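Long-range contact in protelomerase (Agrobacterium tumefaciens, PDB 4F43), which generates and protects the hairpin ends of the linear chromosome, probably by cutting and rejoining DNA as other telomere resolvases do: residues I111-R125 / L302-D314. The protein carries 1 engineered substitution. Sequence-based numbering, arbitrary orientation. Where two conformers were deposited one is given.
Sequences IANKHGALITFENYR and LSYMTYTLPEDRD. With nucleotides of chain B.
Ile119 and Thr120 pair in parallel with Tyr307 and Thr308, forming a two-stranded sheet. Three backbone bonds hold it: Ile119 N to Thr306 O, Thr308 N to Ile119 O at 2.7 Å, and Phe121 N to Thr308 O. The side chains of Ile119 and Tyr307 share one sheet face, with Ile119 CB at the tyrosine ring edge. The packing is tight here. Phe121 turns its edge onto the Tyr307 face, with CD1 3.6 Å from Tyr307 CD2 and the planes 76° apart. Thr306 CG2 covers the opposite face of Tyr307.

Tyr124 has CG wedged between its backbone N and carbonyl carbon (chi1 80°), which brings its ring against Leu309 and Pro310. Leu309 CD2 sits over the ring centre at 3.9 Å, and Arg125 CG covers the other face nearer the rim. Tyr124 OH donates to Glu311 OE2 at 2.7 Å, reaching it from above the carboxylate plane.

The outer side is looser. Thr120 CG2 rests over the guanidinium face of poorly ordered Arg313. Glu122 OE2 meets Arg313 NH1 at 3.5 Å in a salt bridge.

At the other end, His115 NE2 donates an almost straight bond to Leu302 O, 2.6 Å long, in both the ring and carbonyl planes. Tyr304 OH lies 2.9 Å from O3' of DA13 of chain B and is also hydrogen-bonded with Tyr262 OH, so this end borders the hairpin DNA.

Residues 111-125 overlap the telomere resolvase catalytic-domain family region. The short sheet lies between two side-chain contacts: His115 and Ile111 join helix 97-115 to residues 302-303, and Tyr124 joins helix 124-134 to helix 310-316. Trp253 meets Phe121 edge-to-face, Glu257 binds the Tyr307 hydroxyl, and helices 263-276 and 283-291 pack against 302-314.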
loop_
_atom_site.group_PDB
_atom_site.type_symbol
_atom_site.label_atom_id
_atom_site.label_comp_id
_atom_site.label_asym_id
_atom_site.label_seq_id
_atom_site.Cartn_x
_atom_site.Cartn_y
_atom_site.Cartn_z
ATOM N N ILE A 111 12.623 -0.330 11.947
ATOM C CA ILE A 111 12.311 1.094 12.010
ATOM C C ILE A 111 13.343 1.837 12.860
ATOM O O ILE A 111 13.826 2.909 12.480
ATOM C CB ILE A 111 10.902 1.332 12.577
ATOM C CG1 ILE A 111 9.852 0.680 11.675
ATOM C CG2 ILE A 111 10.627 2.824 12.733
ATOM C CD1 ILE A 111 8.481 0.584 12.309
ATOM N N ALA A 112 13.691 1.246 14.000
ATOM C CA ALA A 112 14.684 1.827 14.898
ATOM C C ALA A 112 16.039 1.986 14.215
ATOM O O ALA A 112 16.701 3.012 14.366
ATOM C CB ALA A 112 14.821 0.983 16.150
ATOM N N ASN A 113 16.446 0.965 13.465
ATOM C CA ASN A 113 17.694 1.025 12.713
ATOM C C ASN A 113 17.659 2.110 11.646
ATOM O O ASN A 113 18.650 2.805 11.421
ATOM C CB ASN A 113 18.004 -0.323 12.061
ATOM C CG ASN A 113 18.287 -1.412 13.075
ATOM O OD1 ASN A 113 17.670 -2.478 13.045
ATOM N ND2 ASN A 113 19.225 -1.151 13.979
ATOM N N LYS A 114 16.511 2.251 10.991
ATOM C CA LYS A 114 16.346 3.254 9.944
ATOM C C LYS A 114 16.357 4.670 10.505
ATOM O O LYS A 114 16.759 5.615 9.823
ATOM C CB LYS A 114 15.050 3.014 9.167
ATOM C CG LYS A 114 15.257 2.656 7.701
ATOM C CD LYS A 114 14.944 1.191 7.424
ATOM C CE LYS A 114 15.968 0.260 8.059
ATOM N NZ LYS A 114 15.658 -1.168 7.776
ATOM N N HIS A 115 15.907 4.816 11.747
ATOM C CA HIS A 115 15.854 6.128 12.382
ATOM C C HIS A 115 17.222 6.616 12.858
ATOM O O HIS A 115 17.424 7.813 13.065
ATOM C CB HIS A 115 14.859 6.115 13.543
ATOM C CG HIS A 115 13.439 6.319 13.121
ATOM N ND1 HIS A 115 12.644 7.313 13.648
ATOM C CD2 HIS A 115 12.675 5.665 12.216
ATOM C CE1 HIS A 115 11.447 7.255 13.094
ATOM N NE2 HIS A 115 11.440 6.265 12.220
ATOM N N GLY A 116 18.155 5.688 13.030
ATOM C CA GLY A 116 19.492 6.031 13.478
ATOM C C GLY A 116 20.473 6.178 12.331
ATOM O O GLY A 116 21.649 6.477 12.538
ATOM N N ALA A 117 19.986 5.966 11.114
ATOM C CA ALA A 117 20.820 6.060 9.924
ATOM C C ALA A 117 20.011 6.558 8.733
ATOM O O ALA A 117 19.676 5.791 7.831
ATOM C CB ALA A 117 21.452 4.713 9.616
ATOM N N LEU A 118 19.697 7.850 8.741
ATOM C CA LEU A 118 18.914 8.468 7.676
ATOM C C LEU A 118 19.686 8.534 6.361
ATOM O O LEU A 118 20.907 8.687 6.351
ATOM C CB LEU A 118 18.468 9.871 8.092
ATOM C CG LEU A 118 16.994 10.043 8.462
ATOM C CD1 LEU A 118 16.508 8.880 9.309
ATOM C CD2 LEU A 118 16.783 11.360 9.190
ATOM N N ILE A 119 18.956 8.421 5.256
ATOM C CA ILE A 119 19.547 8.469 3.925
ATOM C C ILE A 119 19.450 9.872 3.341
ATOM O O ILE A 119 18.380 10.478 3.330
ATOM C CB ILE A 119 18.857 7.479 2.968
ATOM C CG1 ILE A 119 19.061 6.043 3.451
ATOM C CG2 ILE A 119 19.380 7.647 1.550
ATOM C CD1 ILE A 119 18.420 5.005 2.562
ATOM N N THR A 120 20.575 10.384 2.854
ATOM C CA THR A 120 20.625 11.733 2.310
ATOM C C THR A 120 20.122 11.765 0.869
ATOM O O THR A 120 20.811 11.329 -0.052
ATOM C CB THR A 120 22.051 12.300 2.367
ATOM O OG1 THR A 120 22.711 11.815 3.544
ATOM C CG2 THR A 120 22.020 13.819 2.395
ATOM N N PHE A 121 18.914 12.288 0.687
ATOM C CA PHE A 121 18.301 12.381 -0.632
ATOM C C PHE A 121 18.808 13.621 -1.357
ATOM O O PHE A 121 18.102 14.623 -1.464
ATOM C CB PHE A 121 16.779 12.433 -0.499
ATOM C CG PHE A 121 16.049 11.744 -1.614
ATOM C CD1 PHE A 121 14.913 10.997 -1.352
ATOM C CD2 PHE A 121 16.494 11.841 -2.922
ATOM C CE1 PHE A 121 14.234 10.357 -2.375
ATOM C CE2 PHE A 121 15.819 11.207 -3.951
ATOM C CZ PHE A 121 14.689 10.464 -3.677
ATOM N N GLU A 122 20.037 13.541 -1.856
ATOM C CA GLU A 122 20.716 14.698 -2.433
ATOM C C GLU A 122 20.075 15.250 -3.706
ATOM O O GLU A 122 19.902 16.461 -3.844
ATOM C CB GLU A 122 22.197 14.388 -2.661
ATOM C CG GLU A 122 23.035 14.488 -1.400
ATOM C CD GLU A 122 24.106 13.420 -1.319
ATOM O OE1 GLU A 122 24.070 12.477 -2.137
ATOM O OE2 GLU A 122 24.981 13.524 -0.434
ATOM N N ASN A 123 19.721 14.366 -4.631
ATOM C CA ASN A 123 19.164 14.790 -5.912
ATOM C C ASN A 123 17.641 14.715 -5.948
ATOM O O ASN A 123 17.058 14.322 -6.959
ATOM C CB ASN A 123 19.749 13.947 -7.046
ATOM C CG ASN A 123 21.266 13.900 -7.019
ATOM O OD1 ASN A 123 21.927 14.905 -6.758
ATOM N ND2 ASN A 123 21.826 12.725 -7.286
ATOM N N TYR A 124 16.994 15.099 -4.851
ATOM C CA TYR A 124 15.542 14.973 -4.748
ATOM C C TYR A 124 14.793 15.991 -5.610
ATOM O O TYR A 124 13.697 15.710 -6.101
ATOM C CB TYR A 124 15.084 15.055 -3.286
ATOM C CG TYR A 124 15.005 16.454 -2.718
ATOM C CD1 TYR A 124 13.798 17.141 -2.682
ATOM C CD2 TYR A 124 16.133 17.085 -2.207
ATOM C CE1 TYR A 124 13.716 18.417 -2.162
ATOM C CE2 TYR A 124 16.060 18.363 -1.683
ATOM C CZ TYR A 124 14.850 19.023 -1.663
ATOM O OH TYR A 124 14.773 20.293 -1.143
ATOM N N ARG A 125 15.387 17.168 -5.790
ATOM C CA ARG A 125 14.794 18.207 -6.628
ATOM C C ARG A 125 14.646 17.717 -8.063
ATOM O O ARG A 125 13.647 17.993 -8.733
ATOM C CB ARG A 125 15.646 19.478 -6.597
ATOM C CG ARG A 125 15.719 20.155 -5.238
ATOM C CD ARG A 125 16.598 21.395 -5.291
ATOM N NE ARG A 125 16.558 22.149 -4.041
ATOM C CZ ARG A 125 15.684 23.116 -3.781
ATOM N NH1 ARG A 125 14.773 23.447 -4.686
ATOM N NH2 ARG A 125 15.719 23.750 -2.616
ATOM N N LEU A 302 6.245 6.774 11.922
ATOM C CA LEU A 302 7.634 6.394 12.168
ATOM C C LEU A 302 8.217 5.609 10.998
ATOM O O LEU A 302 9.431 5.602 10.788
ATOM C CB LEU A 302 7.745 5.571 13.453
ATOM C CG LEU A 302 7.296 6.244 14.751
ATOM C CD1 LEU A 302 7.417 5.279 15.918
ATOM C CD2 LEU A 302 8.107 7.505 15.008
ATOM N N SER A 303 7.348 4.947 10.241
ATOM C CA SER A 303 7.776 4.143 9.103
ATOM C C SER A 303 8.041 5.001 7.866
ATOM O O SER A 303 8.582 4.514 6.873
ATOM C CB SER A 303 6.730 3.074 8.779
ATOM O OG SER A 303 6.507 2.218 9.888
ATOM N N TYR A 304 7.660 6.274 7.926
ATOM C CA TYR A 304 7.800 7.161 6.772
ATOM C C TYR A 304 8.998 8.100 6.884
ATOM O O TYR A 304 9.224 8.934 6.008
ATOM C CB TYR A 304 6.519 7.971 6.556
ATOM C CG TYR A 304 5.356 7.150 6.055
ATOM C CD1 TYR A 304 5.148 6.967 4.694
ATOM C CD2 TYR A 304 4.466 6.556 6.941
ATOM C CE1 TYR A 304 4.089 6.214 4.229
ATOM C CE2 TYR A 304 3.401 5.802 6.486
ATOM C CZ TYR A 304 3.217 5.634 5.130
ATOM O OH TYR A 304 2.157 4.883 4.675
ATOM N N MET A 305 9.761 7.963 7.962
ATOM C CA MET A 305 10.912 8.827 8.185
ATOM C C MET A 305 12.218 8.057 7.999
ATOM O O MET A 305 12.729 7.438 8.930
ATOM C CB MET A 305 10.840 9.456 9.578
ATOM C CG MET A 305 9.429 9.852 9.987
ATOM S SD MET A 305 9.356 11.124 11.260
ATOM C CE MET A 305 10.287 10.359 12.581
ATOM N N THR A 306 12.745 8.101 6.780
ATOM C CA THR A 306 13.956 7.365 6.436
ATOM C C THR A 306 14.916 8.205 5.596
ATOM O O THR A 306 16.068 7.823 5.387
ATOM C CB THR A 306 13.623 6.084 5.659
ATOM O OG1 THR A 306 14.834 5.471 5.204
ATOM C CG2 THR A 306 12.752 6.411 4.459
ATOM N N TYR A 307 14.435 9.345 5.110
ATOM C CA TYR A 307 15.252 10.238 4.297
ATOM C C TYR A 307 15.641 11.491 5.070
ATOM O O TYR A 307 14.984 11.862 6.040
ATOM C CB TYR A 307 14.503 10.650 3.027
ATOM C CG TYR A 307 14.229 9.521 2.064
ATOM C CD1 TYR A 307 15.132 8.475 1.906
ATOM C CD2 TYR A 307 13.064 9.504 1.307
ATOM C CE1 TYR A 307 14.879 7.443 1.020
ATOM C CE2 TYR A 307 12.803 8.479 0.422
ATOM C CZ TYR A 307 13.713 7.451 0.281
ATOM O OH TYR A 307 13.456 6.425 -0.600
ATOM N N THR A 308 16.716 12.137 4.634
ATOM C CA THR A 308 17.093 13.438 5.173
ATOM C C THR A 308 17.449 14.400 4.042
ATOM O O THR A 308 18.223 14.069 3.142
ATOM C CB THR A 308 18.242 13.344 6.207
ATOM O OG1 THR A 308 18.596 14.660 6.652
ATOM C CG2 THR A 308 19.469 12.663 5.615
ATOM N N LEU A 309 16.857 15.588 4.082
ATOM C CA LEU A 309 17.057 16.574 3.028
ATOM C C LEU A 309 18.434 17.227 3.110
ATOM O O LEU A 309 18.916 17.530 4.202
ATOM C CB LEU A 309 15.945 17.628 3.053
ATOM C CG LEU A 309 14.558 17.117 2.657
ATOM C CD1 LEU A 309 13.598 18.275 2.451
ATOM C CD2 LEU A 309 14.633 16.250 1.410
ATOM N N PRO A 310 19.067 17.440 1.944
ATOM C CA PRO A 310 20.428 17.977 1.807
ATOM C C PRO A 310 20.634 19.283 2.565
ATOM O O PRO A 310 21.685 19.471 3.174
ATOM C CB PRO A 310 20.550 18.233 0.304
ATOM C CG PRO A 310 19.605 17.281 -0.316
ATOM C CD PRO A 310 18.456 17.157 0.633
ATOM N N GLU A 311 19.646 20.171 2.519
ATOM C CA GLU A 311 19.743 21.456 3.205
ATOM C C GLU A 311 19.760 21.291 4.723
ATOM O O GLU A 311 20.491 21.995 5.422
ATOM C CB GLU A 311 18.610 22.393 2.778
ATOM C CG GLU A 311 17.285 21.701 2.503
ATOM C CD GLU A 311 16.953 21.653 1.023
ATOM O OE1 GLU A 311 17.827 21.254 0.226
ATOM O OE2 GLU A 311 15.819 22.028 0.654
ATOM N N ASP A 312 18.953 20.362 5.226
ATOM C CA ASP A 312 18.937 20.058 6.650
ATOM C C ASP A 312 20.282 19.481 7.070
ATOM O O ASP A 312 20.843 19.869 8.094
ATOM C CB ASP A 312 17.816 19.071 6.980
ATOM C CG ASP A 312 16.445 19.599 6.606
ATOM O OD1 ASP A 312 16.292 20.833 6.492
ATOM O OD2 ASP A 312 15.518 18.780 6.428
ATOM N N ARG A 313 20.790 18.559 6.258
ATOM C CA ARG A 313 22.103 17.962 6.469
ATOM C C ARG A 313 23.171 19.048 6.505
ATOM O O ARG A 313 24.140 18.954 7.257
ATOM C CB ARG A 313 22.403 16.951 5.355
ATOM C CG ARG A 313 23.644 16.082 5.562
ATOM C CD ARG A 313 24.899 16.729 4.985
ATOM N NE ARG A 313 24.631 17.411 3.720
ATOM C CZ ARG A 313 24.782 16.857 2.521
ATOM N NH1 ARG A 313 25.207 15.607 2.413
ATOM N NH2 ARG A 313 24.511 17.557 1.428
ATOM N N ASP A 314 22.986 20.079 5.687
ATOM C CA ASP A 314 23.931 21.186 5.620
ATOM C C ASP A 314 23.889 22.052 6.875
ATOM O O ASP A 314 24.895 22.188 7.571
ATOM C CB ASP A 314 23.672 22.044 4.378
ATOM C CG ASP A 314 24.137 21.373 3.101
ATOM O OD1 ASP A 314 25.030 20.502 3.176
ATOM O OD2 ASP A 314 23.616 21.719 2.019
ATOM P P DA B 13 7.395 0.720 4.571
ATOM O OP1 DA B 13 7.615 1.662 3.450
ATOM O OP2 DA B 13 8.336 0.693 5.710
ATOM O "O5'" DA B 13 5.927 0.966 5.154
ATOM C "C5'" DA B 13 4.797 0.812 4.307
ATOM C "C4'" DA B 13 3.515 1.066 5.078
ATOM O "O4'" DA B 13 2.951 -0.200 5.504
ATOM C "C3'" DA B 13 3.682 1.897 6.346
ATOM O "O3'" DA B 13 2.546 2.731 6.522
ATOM C "C2'" DA B 13 3.766 0.838 7.440
ATOM C "C1'" DA B 13 2.779 -0.193 6.907
ATOM N N9 DA B 13 3.000 -1.548 7.397
ATOM C C8 DA B 13 4.167 -2.098 7.848
ATOM N N7 DA B 13 4.048 -3.350 8.225
ATOM C C5 DA B 13 2.712 -3.641 8.005
ATOM C C6 DA B 13 1.939 -4.804 8.196
ATOM N N6 DA B 13 2.417 -5.956 8.681
ATOM N N1 DA B 13 0.634 -4.739 7.868
ATOM C C2 DA B 13 0.134 -3.598 7.384
ATOM N N3 DA B 13 0.759 -2.446 7.159
ATOM C C4 DA B 13 2.054 -2.538 7.493
HETATM O O HOH W 1 17.145 4.879 6.249
HETATM O O HOH W 2 14.744 25.068 -0.655
#